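Local coordinates for apical membrane antigen AMA1 (Toxoplasma gondii ME49, PDB 4YIV), which takes part in host cell invasion as a parasite surface antigen of the moving junction, formed between the apical tip of the parasite and the host cell membrane, at residues Arg77-Phe80 / Leu81-Val84; Pro85-Lys88 / Glu89-Gln92; Arg245-Asp248 / Tyr249-Thr253. All blocks are in the same frame, centred on the assembly; numbering follows the deposited sequence.

Interaction 1 (Arg77-Phe80 / Leu81-Val84); sequences RNNF and LEDV
Leu81 meets the two residues before it. Its backbone N donates to Asn79 OD1 at 3.0 Å. The donor sits well above the plane of the Asn79 amide, 56° out of it, so the bond is not aimed at a lone pair. With chi1 at 179°, the Asn79 side chain runs anti to its own N and lies beside the carbonyl carbon, which carries OD1 forward to the Leu81 N-H. The Leu81 side chain lies alongside Phe80, pointing the same way. Its CD2 rests over one face of the Phe80 ring, 3.8 Å from the centroid and displaced a little toward the rim. This is a CH-pi contact. The buried ring also packs on strand 65-68, and both Phe80 and Leu81 touch Val160 of strand 159-162.

Glu82 closes a type I beta turn that starts at Asn79. Its N donates to Asn79 O at 3.0 Å. The Asn79 OD1 bond to Leu81 adds an Asx turn on the same residues, so one asparagine holds two successive N-H groups. Glu82 CG lies 3.8 Å from Asn79 CB. The bend at chi2 (-91°) then turns the carboxylate to Arg77, and Glu82 OE1 lies 2.8 Å from Arg77 NH1, at the guanidinium edge and near its plane. The two flat groups stand nearly perpendicular, and the hydrogen bond in this salt bridge is weak. Arg77 itself is exposed, so the ion pair lies on the surface.

Asp83 turns to other partners. Its OD1 pairs with Arg112 and accepts from Asn102. Val84 lies three residues before helix 87-93, and its side chain touches Val173.

Interaction 2 (Pro85-Lys88 / Glu89-Gln92); sequences PTEK and EYKQ
Three backbone bonds of the i to i+4 kind tie Thr86, Glu87 and Lys88 to Tyr90, Lys91 and Gln92, and they run from the N-cap through most of helix 87-93. Tyr90 N donates to Thr86 O at 3.1 Å, and Lys91 N to Glu87 O at 2.9 Å.

Thr86 and Glu89 form a capping box at the start of this short surface helix. Thr86 is the N-cap residue. Its OG1 accepts from Glu89 N at 3.1 Å. The chi1 of 65° puts OG1 between the Thr86 N and carbonyl carbon, where it faces that N-H. The return bond runs from Thr86 N to Glu89 OE2 at 3.0 Å and is nearly straight. The position of OE2 is less certain, because it sits too close to an atom outside this stretch. The Glu89 chain is extended beyond CG, and CG packs against Thr86 OG1.

The Tyr90 ring leads away from 85-88 and packs on Leu97, Pro98 and Thr194, which joins the helix to the loops nearby. Its OH bonds to Asn95. On another flank Glu87 bends at chi2 and crosses Lys91. Their salt bridge is long, with Glu87 OE1 3.8 Å from Lys91 NZ. The aliphatic part of the lysine lies closer, and Lys91 CE is 3.4 Å from Glu87 OE1. One residue along, Lys88 CE lies 3.3 Å from Gln92 NE2.

Interaction 3 (Arg245-Asp248 / Tyr249-Thr253); sequences RCLD and YTELT
Glu251 reaches back from the turn to Arg245 at the start of strand 245-248. Its CB lies 3.5 Å from Asp248 O, the carbonyl that accepts from Glu251 N. The same CB brushes Leu247 CB. Glu251 CG is still 4.0 Å from Asp248 O, and beyond it the chain runs extended (chi2 -159°). This carries the carboxylate up to the guanidinium from the opposite direction. Glu251 OE1 accepts from Arg245 NH2 at 2.9 Å, and Glu251 OE2 accepts from Arg245 NH1 at 3.2 Å. Arg245 grips it end-on, one nitrogen to each oxygen. Both oxygens use syn lone pairs, and both lie somewhat out of the guanidinium plane. The two planes are 32° apart. Leu247 CD2 sits over the centre of one guanidinium face. A water on Asp248 N bridges Glu251 OE2 and Asp248 OD2, and this with the nearby arginine charge probably eases their like charges.

Asp248 OD1 grips Thr250 twice. Asp248 OD1 accepts from Thr250 OG1 at a short 2.5 Å on its syn side and from Thr250 N at 2.8 Å on its anti side. The second bond makes an Asx turn as the strand enters the 3-10 segment 249-251.

Arg245 also bonds to Ser397 and Asp377, and Cys246 is disulfide-bonded to Cys322 of strand 322-326. Strand 245-248 is an edge of the three-stranded antiparallel sheet, beside strand 236-242, probably in a PAN-type domain. The turn lies over strand 300-305, where Tyr249 touches Tyr300 and Thr250 touches Phe302 and Tyr304.

How the interactions relate
All three lie within this fragment of the antigen, engineered to lack the DII loop. Interactions 1 and 2 adjoin in sequence: the loop 77-84 runs straight into the helix start at 85-92. Interaction 3 lies on the other side of the chain's centre, about 43 Å from interaction 1 between centres. Interactions 1 and 2 are surface contacts, though interaction 1 includes one ring buried in the fold. Interaction 3 is partly buried. Side chains bind backbone N-H groups in all three: an asparagine in a loop, a capping box at a helix start, an aspartate at a strand end. In interaction 1 the ion pair is close but its hydrogen bond weak; in interaction 2 it is long; interaction 3 has a two-pronged pair.

Interaction 1 (Arg77-Phe80 / Leu81-Val84)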
ATOM      1  N   ARG A  77     -21.173  -7.300  11.889  1.00 35.40           N
ATOM      2  CA  ARG A  77     -20.015  -6.777  12.609  1.00 34.71           C
ATOM      3  C   ARG A  77     -19.259  -5.662  11.882  1.00 31.02           C
ATOM      4  O   ARG A  77     -18.441  -4.997  12.496  1.00 30.33           O
ATOM      5  CB  ARG A  77     -19.056  -7.927  12.920  1.00 38.31           C
ATOM      6  CG  ARG A  77     -19.655  -8.959  13.887  1.00 45.54           C
ATOM      7  CD  ARG A  77     -19.400  -8.564  15.325  1.00 49.20           C
ATOM      8  NE  ARG A  77     -19.688  -9.671  16.232  1.00 71.55           N
ATOM      9  CZ  ARG A  77     -18.989 -10.803  16.290  1.00 80.42           C
ATOM     10  NH1 ARG A  77     -17.941 -10.996  15.493  1.00 78.46           N
ATOM     11  NH2 ARG A  77     -19.338 -11.752  17.153  1.00 88.20           N
ATOM     12  N   ASN A  78     -19.571  -5.427  10.608  1.00 28.81           N
ATOM     13  CA  ASN A  78     -18.855  -4.458   9.776  1.00 28.28           C
ATOM     14  C   ASN A  78     -17.335  -4.559   9.916  1.00 24.05           C
ATOM     15  O   ASN A  78     -16.631  -3.566  10.109  1.00 26.62           O
ATOM     16  CB  ASN A  78     -19.342  -3.048  10.093  1.00 30.24           C
ATOM     17  CG  ASN A  78     -20.628  -2.726   9.349  1.00 31.50           C
ATOM     18  OD1 ASN A  78     -20.648  -2.690   8.121  1.00 31.52           O
ATOM     19  ND2 ASN A  78     -21.722  -2.567  10.083  1.00 32.97           N
ATOM     20  N   ASN A  79     -16.860  -5.794   9.838  1.00 24.77           N
ATOM     21  CA  ASN A  79     -15.435  -6.089   9.909  1.00 25.08           C
ATOM     22  C   ASN A  79     -14.993  -7.107   8.862  1.00 21.26           C
ATOM     23  O   ASN A  79     -15.383  -8.278   8.880  1.00 25.26           O
ATOM     24  CB  ASN A  79     -15.130  -6.585  11.325  1.00 29.04           C
ATOM     25  CG  ASN A  79     -13.670  -6.956  11.547  1.00 32.95           C
ATOM     26  OD1 ASN A  79     -12.797  -6.759  10.698  1.00 28.16           O
ATOM     27  ND2 ASN A  79     -13.402  -7.497  12.727  1.00 37.76           N
ATOM     28  N   PHE A  80     -14.133  -6.666   7.951  1.00 23.16           N
ATOM     29  CA  PHE A  80     -13.817  -7.483   6.784  1.00 23.84           C
ATOM     30  C   PHE A  80     -12.933  -8.641   7.140  1.00 20.08           C
ATOM     31  O   PHE A  80     -12.776  -9.558   6.349  1.00 25.99           O
ATOM     32  CB  PHE A  80     -13.182  -6.617   5.691  1.00 21.92           C
ATOM     33  CG  PHE A  80     -11.705  -6.298   5.880  1.00 23.32           C
ATOM     34  CD1 PHE A  80     -11.230  -5.561   6.964  1.00 23.86           C
ATOM     35  CD2 PHE A  80     -10.812  -6.649   4.881  1.00 21.67           C
ATOM     36  CE1 PHE A  80      -9.883  -5.254   7.070  1.00 22.75           C
ATOM     37  CE2 PHE A  80      -9.479  -6.342   4.971  1.00 23.09           C
ATOM     38  CZ  PHE A  80      -9.006  -5.635   6.068  1.00 22.78           C
ATOM     39  N   LEU A  81     -12.362  -8.614   8.342  1.00 21.28           N
ATOM     40  CA  LEU A  81     -11.545  -9.730   8.794  1.00 25.08           C
ATOM     41  C   LEU A  81     -12.380 -10.881   9.409  1.00 24.06           C
ATOM     42  O   LEU A  81     -11.856 -11.962   9.675  1.00 25.45           O
ATOM     43  CB  LEU A  81     -10.488  -9.223   9.768  1.00 27.40           C
ATOM     44  CG  LEU A  81      -9.440  -8.275   9.155  1.00 25.43           C
ATOM     45  CD1 LEU A  81      -8.373  -7.907  10.203  1.00 26.75           C
ATOM     46  CD2 LEU A  81      -8.790  -8.857   7.857  1.00 24.77           C
ATOM     47  N   GLU A  82     -13.676 -10.670   9.605  1.00 25.28           N
ATOM     48  CA  GLU A  82     -14.555 -11.773   9.990  1.00 26.39           C
ATOM     49  C   GLU A  82     -14.621 -12.807   8.860  1.00 27.29           C
ATOM     50  O   GLU A  82     -14.479 -12.459   7.678  1.00 23.57           O
ATOM     51  CB  GLU A  82     -15.976 -11.255  10.317  0.50 20.68           C
ATOM     52  CG  GLU A  82     -16.042 -10.297  11.486  0.50 28.14           C
ATOM     53  CD  GLU A  82     -16.273 -10.973  12.825  0.50 34.94           C
ATOM     54  OE1 GLU A  82     -15.718 -10.481  13.831  0.50 33.51           O
ATOM     55  OE2 GLU A  82     -17.021 -11.975  12.884  0.50 39.59           O
ATOM     56  N   ASP A  83     -14.838 -14.075   9.221  1.00 23.86           N
ATOM     57  CA  ASP A  83     -15.097 -15.140   8.263  1.00 24.93           C
ATOM     58  C   ASP A  83     -16.180 -14.811   7.229  1.00 27.97           C
ATOM     59  O   ASP A  83     -17.200 -14.182   7.572  1.00 27.25           O
ATOM     60  CB  ASP A  83     -15.551 -16.410   9.007  1.00 30.91           C
ATOM     61  CG  ASP A  83     -14.394 -17.247   9.544  1.00 40.92           C
ATOM     62  OD1 ASP A  83     -13.218 -16.908   9.315  1.00 36.47           O
ATOM     63  OD2 ASP A  83     -14.672 -18.274  10.193  1.00 37.84           O
ATOM     64  N   VAL A  84     -15.987 -15.254   5.983  1.00 25.42           N
ATOM     65  CA  VAL A  84     -17.107 -15.341   5.046  1.00 24.26           C
ATOM     66  C   VAL A  84     -18.213 -16.186   5.693  1.00 28.49           C
ATOM     67  O   VAL A  84     -17.940 -17.145   6.417  1.00 28.59           O
ATOM     68  CB  VAL A  84     -16.718 -15.948   3.676  1.00 27.18           C
ATOM     69  CG1 VAL A  84     -15.680 -15.019   2.998  1.00 27.88           C
ATOM     70  CG2 VAL A  84     -16.162 -17.347   3.824  1.00 37.04           C
TER

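Interaction 2 (Pro85-Lys88 / Glu89-Gln92)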
ATOM      1  N   PRO A  85     -19.466 -15.823   5.434  1.00 28.34           N
ATOM      2  CA  PRO A  85     -20.586 -16.483   6.112  1.00 29.23           C
ATOM      3  C   PRO A  85     -20.858 -17.846   5.563  1.00 30.47           C
ATOM      4  O   PRO A  85     -20.621 -18.114   4.379  1.00 29.98           O
ATOM      5  CB  PRO A  85     -21.770 -15.545   5.823  1.00 29.34           C
ATOM      6  CG  PRO A  85     -21.457 -14.958   4.498  1.00 26.78           C
ATOM      7  CD  PRO A  85     -19.928 -14.742   4.545  1.00 29.22           C
ATOM      8  N   THR A  86     -21.371 -18.716   6.417  1.00 31.69           N
ATOM      9  CA  THR A  86     -21.846 -20.026   5.967  1.00 33.41           C
ATOM     10  C   THR A  86     -23.244 -19.845   5.404  1.00 37.54           C
ATOM     11  O   THR A  86     -23.870 -18.824   5.663  1.00 32.09           O
ATOM     12  CB  THR A  86     -21.917 -21.016   7.123  1.00 38.90           C
ATOM     13  OG1 THR A  86     -22.923 -20.559   8.044  1.00 32.45           O
ATOM     14  CG2 THR A  86     -20.554 -21.118   7.837  1.00 35.27           C
ATOM     15  N   GLU A  87     -23.757 -20.840   4.687  1.00 42.64           N
ATOM     16  CA  GLU A  87     -25.132 -20.769   4.197  1.00 45.69           C
ATOM     17  C   GLU A  87     -26.117 -20.545   5.351  1.00 42.28           C
ATOM     18  O   GLU A  87     -27.034 -19.723   5.251  1.00 40.82           O
ATOM     19  CB  GLU A  87     -25.502 -22.032   3.425  1.00 50.56           C
ATOM     20  CG  GLU A  87     -26.914 -21.994   2.876  1.00 68.07           C
ATOM     21  CD  GLU A  87     -27.211 -20.679   2.148  1.00 79.71           C
ATOM     22  OE1 GLU A  87     -28.095 -19.904   2.622  1.00 66.68           O
ATOM     23  OE2 GLU A  87     -26.540 -20.422   1.114  1.00 80.81           O
ATOM     24  N   LYS A  88     -25.897 -21.234   6.462  1.00 41.16           N
ATOM     25  CA  LYS A  88     -26.817 -21.141   7.585  1.00 40.95           C
ATOM     26  C   LYS A  88     -26.792 -19.758   8.228  1.00 41.15           C
ATOM     27  O   LYS A  88     -27.826 -19.240   8.633  1.00 40.24           O
ATOM     28  CB  LYS A  88     -26.494 -22.213   8.637  1.00 49.07           C
ATOM     29  CG  LYS A  88     -27.331 -22.078   9.903  1.00 57.52           C
ATOM     30  CD  LYS A  88     -27.422 -23.394  10.675  1.00 67.12           C
ATOM     31  CE  LYS A  88     -28.189 -23.201  11.990  1.00 72.98           C
ATOM     32  NZ  LYS A  88     -28.185 -24.426  12.845  1.00 85.03           N
ATOM     33  N   GLU A  89     -25.620 -19.145   8.322  1.00 35.60           N
ATOM     34  CA  GLU A  89     -25.547 -17.794   8.875  1.00 37.09           C
ATOM     35  C   GLU A  89     -26.273 -16.785   7.988  1.00 32.50           C
ATOM     36  O   GLU A  89     -26.897 -15.838   8.479  1.00 33.84           O
ATOM     37  CB  GLU A  89     -24.088 -17.381   9.066  1.00 33.65           C
ATOM     38  CG  GLU A  89     -23.475 -18.104  10.225  1.00 37.77           C
ATOM     39  CD  GLU A  89     -21.957 -17.999  10.285  1.00 41.92           C
ATOM     40  OE1 GLU A  89     -21.397 -18.159  11.389  1.00 43.43           O
ATOM     41  OE2 GLU A  89     -21.325 -17.788   9.229  1.00 36.75           O
ATOM     42  N   TYR A  90     -26.182 -16.993   6.680  1.00 30.75           N
ATOM     43  CA  TYR A  90     -26.826 -16.102   5.711  1.00 29.91           C
ATOM     44  C   TYR A  90     -28.346 -16.275   5.786  1.00 35.34           C
ATOM     45  O   TYR A  90     -29.108 -15.306   5.739  1.00 34.79           O
ATOM     46  CB  TYR A  90     -26.333 -16.423   4.331  1.00 30.70           C
ATOM     47  CG  TYR A  90     -26.862 -15.581   3.218  1.00 27.84           C
ATOM     48  CD1 TYR A  90     -27.301 -14.275   3.414  1.00 31.71           C
ATOM     49  CD2 TYR A  90     -26.899 -16.103   1.934  1.00 36.22           C
ATOM     50  CE1 TYR A  90     -27.772 -13.523   2.336  1.00 28.95           C
ATOM     51  CE2 TYR A  90     -27.352 -15.370   0.869  1.00 33.58           C
ATOM     52  CZ  TYR A  90     -27.785 -14.083   1.064  1.00 33.07           C
ATOM     53  OH  TYR A  90     -28.255 -13.382  -0.036  1.00 34.79           O
ATOM     54  N   LYS A  91     -28.788 -17.518   5.885  1.00 37.45           N
ATOM     55  CA  LYS A  91     -30.220 -17.747   6.049  1.00 41.89           C
ATOM     56  C   LYS A  91     -30.701 -17.073   7.332  1.00 39.39           C
ATOM     57  O   LYS A  91     -31.737 -16.431   7.319  1.00 40.61           O
ATOM     58  CB  LYS A  91     -30.556 -19.231   6.050  1.00 43.11           C
ATOM     59  CG  LYS A  91     -31.205 -19.666   4.741  1.00 59.39           C
ATOM     60  CD  LYS A  91     -30.804 -21.080   4.347  1.00 72.11           C
ATOM     61  CE  LYS A  91     -31.120 -21.373   2.885  1.00 75.75           C
ATOM     62  NZ  LYS A  91     -30.650 -22.740   2.493  1.00 82.45           N
ATOM     63  N   GLN A  92     -29.930 -17.164   8.415  1.00 38.88           N
ATOM     64  CA  GLN A  92     -30.308 -16.499   9.669  1.00 38.38           C
ATOM     65  C   GLN A  92     -30.322 -14.973   9.597  1.00 39.60           C
ATOM     66  O   GLN A  92     -31.102 -14.342  10.290  1.00 38.35           O
ATOM     67  CB  GLN A  92     -29.375 -16.919  10.803  1.00 42.83           C
ATOM     68  CG  GLN A  92     -29.610 -18.331  11.288  1.00 53.91           C
ATOM     69  CD  GLN A  92     -28.583 -18.766  12.323  1.00 67.22           C
ATOM     70  OE1 GLN A  92     -27.756 -17.964  12.780  1.00 62.76           O
ATOM     71  NE2 GLN A  92     -28.625 -20.048  12.693  1.00 63.54           N
TER

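Interaction 3 (Arg245-Asp248 / Tyr249-Thr253)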
ATOM      1  N   ARG A 245      18.093  21.040 -11.866  1.00 50.35           N
ATOM      2  CA  ARG A 245      17.854  21.121 -10.424  1.00 49.74           C
ATOM      3  C   ARG A 245      16.657  20.272  -9.984  1.00 50.81           C
ATOM      4  O   ARG A 245      15.963  19.685 -10.813  1.00 43.41           O
ATOM      5  CB  ARG A 245      17.664  22.573  -9.985  1.00 48.62           C
ATOM      6  CG  ARG A 245      16.521  23.304 -10.620  1.00 51.01           C
ATOM      7  CD  ARG A 245      16.421  24.716 -10.049  1.00 55.51           C
ATOM      8  NE  ARG A 245      15.206  25.406 -10.490  1.00 55.99           N
ATOM      9  CZ  ARG A 245      14.129  25.621  -9.731  1.00 62.25           C
ATOM     10  NH1 ARG A 245      14.093  25.221  -8.465  1.00 61.78           N
ATOM     11  NH2 ARG A 245      13.074  26.246 -10.236  1.00 61.22           N
ATOM     12  N   CYS A 246      16.437  20.193  -8.676  1.00 46.11           N
ATOM     13  CA  CYS A 246      15.351  19.356  -8.173  1.00 45.37           C
ATOM     14  C   CYS A 246      14.147  20.227  -7.922  1.00 39.17           C
ATOM     15  O   CYS A 246      14.181  21.132  -7.080  1.00 41.47           O
ATOM     16  CB  CYS A 246      15.734  18.603  -6.888  1.00 50.04           C
ATOM     17  SG  CYS A 246      14.403  17.427  -6.397  1.00 41.74           S
ATOM     18  N   LEU A 247      13.084  19.973  -8.679  1.00 38.98           N
ATOM     19  CA  LEU A 247      11.828  20.695  -8.478  1.00 36.12           C
ATOM     20  C   LEU A 247      10.889  19.850  -7.618  1.00 33.14           C
ATOM     21  O   LEU A 247      10.455  18.764  -8.036  1.00 29.82           O
ATOM     22  CB  LEU A 247      11.140  21.013  -9.802  1.00 41.11           C
ATOM     23  CG  LEU A 247      11.909  21.702 -10.936  1.00 47.99           C
ATOM     24  CD1 LEU A 247      10.935  22.352 -11.876  1.00 41.75           C
ATOM     25  CD2 LEU A 247      12.856  22.716 -10.415  1.00 48.13           C
ATOM     26  N   ASP A 248      10.566  20.333  -6.432  1.00 35.05           N
ATOM     27  CA  ASP A 248       9.597  19.604  -5.641  1.00 35.08           C
ATOM     28  C   ASP A 248       8.243  19.820  -6.294  1.00 35.82           C
ATOM     29  O   ASP A 248       8.096  20.697  -7.138  1.00 34.28           O
ATOM     30  CB  ASP A 248       9.579  20.025  -4.178  1.00 31.31           C
ATOM     31  CG  ASP A 248       9.022  21.426  -3.945  1.00 39.16           C
ATOM     32  OD1 ASP A 248       7.794  21.644  -4.077  1.00 41.38           O
ATOM     33  OD2 ASP A 248       9.811  22.308  -3.547  1.00 47.46           O
ATOM     34  N   TYR A 249       7.255  19.029  -5.884  1.00 32.68           N
ATOM     35  CA  TYR A 249       5.995  19.001  -6.596  1.00 31.67           C
ATOM     36  C   TYR A 249       5.280  20.357  -6.658  1.00 31.86           C
ATOM     37  O   TYR A 249       4.502  20.591  -7.583  1.00 32.87           O
ATOM     38  CB  TYR A 249       5.067  17.985  -5.962  1.00 26.58           C
ATOM     39  CG  TYR A 249       5.464  16.528  -6.090  1.00 24.84           C
ATOM     40  CD1 TYR A 249       6.278  16.070  -7.118  1.00 23.80           C
ATOM     41  CD2 TYR A 249       4.965  15.597  -5.179  1.00 26.24           C
ATOM     42  CE1 TYR A 249       6.606  14.758  -7.220  1.00 27.68           C
ATOM     43  CE2 TYR A 249       5.279  14.279  -5.286  1.00 25.24           C
ATOM     44  CZ  TYR A 249       6.097  13.861  -6.283  1.00 28.11           C
ATOM     45  OH  TYR A 249       6.374  12.521  -6.353  1.00 27.73           O
ATOM     46  N   THR A 250       5.502  21.241  -5.692  1.00 32.89           N
ATOM     47  CA  THR A 250       4.758  22.495  -5.685  1.00 34.74           C
ATOM     48  C   THR A 250       5.124  23.365  -6.897  1.00 36.31           C
ATOM     49  O   THR A 250       4.439  24.336  -7.184  1.00 35.70           O
ATOM     50  CB  THR A 250       4.982  23.314  -4.406  1.00 36.22           C
ATOM     51  OG1 THR A 250       6.362  23.698  -4.303  1.00 36.58           O
ATOM     52  CG2 THR A 250       4.534  22.537  -3.186  1.00 33.76           C
ATOM     53  N   GLU A 251       6.190  23.004  -7.600  1.00 36.40           N
ATOM     54  CA  GLU A 251       6.657  23.769  -8.752  1.00 40.09           C
ATOM     55  C   GLU A 251       6.131  23.224 -10.069  1.00 44.18           C
ATOM     56  O   GLU A 251       6.375  23.814 -11.115  1.00 45.63           O
ATOM     57  CB  GLU A 251       8.193  23.785  -8.809  1.00 44.99           C
ATOM     58  CG  GLU A 251       8.847  24.583  -7.695  1.00 43.70           C
ATOM     59  CD  GLU A 251      10.270  25.013  -8.051  1.00 55.63           C
ATOM     60  OE1 GLU A 251      10.459  25.646  -9.120  1.00 57.55           O
ATOM     61  OE2 GLU A 251      11.197  24.707  -7.272  1.00 53.66           O
ATOM     62  N   LEU A 252       5.442  22.084 -10.028  1.00 39.60           N
ATOM     63  CA  LEU A 252       4.973  21.450 -11.249  1.00 38.61           C
ATOM     64  C   LEU A 252       3.528  21.861 -11.489  1.00 38.66           C
ATOM     65  O   LEU A 252       2.759  22.067 -10.545  1.00 36.68           O
ATOM     66  CB  LEU A 252       5.110  19.920 -11.173  1.00 34.66           C
ATOM     67  CG  LEU A 252       6.488  19.368 -10.787  1.00 35.94           C
ATOM     68  CD1 LEU A 252       6.421  17.846 -10.739  1.00 36.15           C
ATOM     69  CD2 LEU A 252       7.596  19.840 -11.737  1.00 44.32           C
ATOM     70  N   THR A 253       3.146  21.980 -12.755  1.00 38.56           N
ATOM     71  CA  THR A 253       1.815  22.496 -13.093  1.00 42.10           C
ATOM     72  C   THR A 253       0.684  21.521 -12.785  1.00 35.74           C
ATOM     73  O   THR A 253      -0.410  21.934 -12.398  1.00 41.20           O
ATOM     74  CB  THR A 253       1.743  22.891 -14.593  1.00 50.39           C
ATOM     75  OG1 THR A 253       2.726  23.898 -14.852  1.00 59.13           O
ATOM     76  CG2 THR A 253       0.371  23.461 -14.952  1.00 51.32           C
TER
HETATM   77  O   HOH W   1      12.023  22.936  -5.503  1.00 41.10           O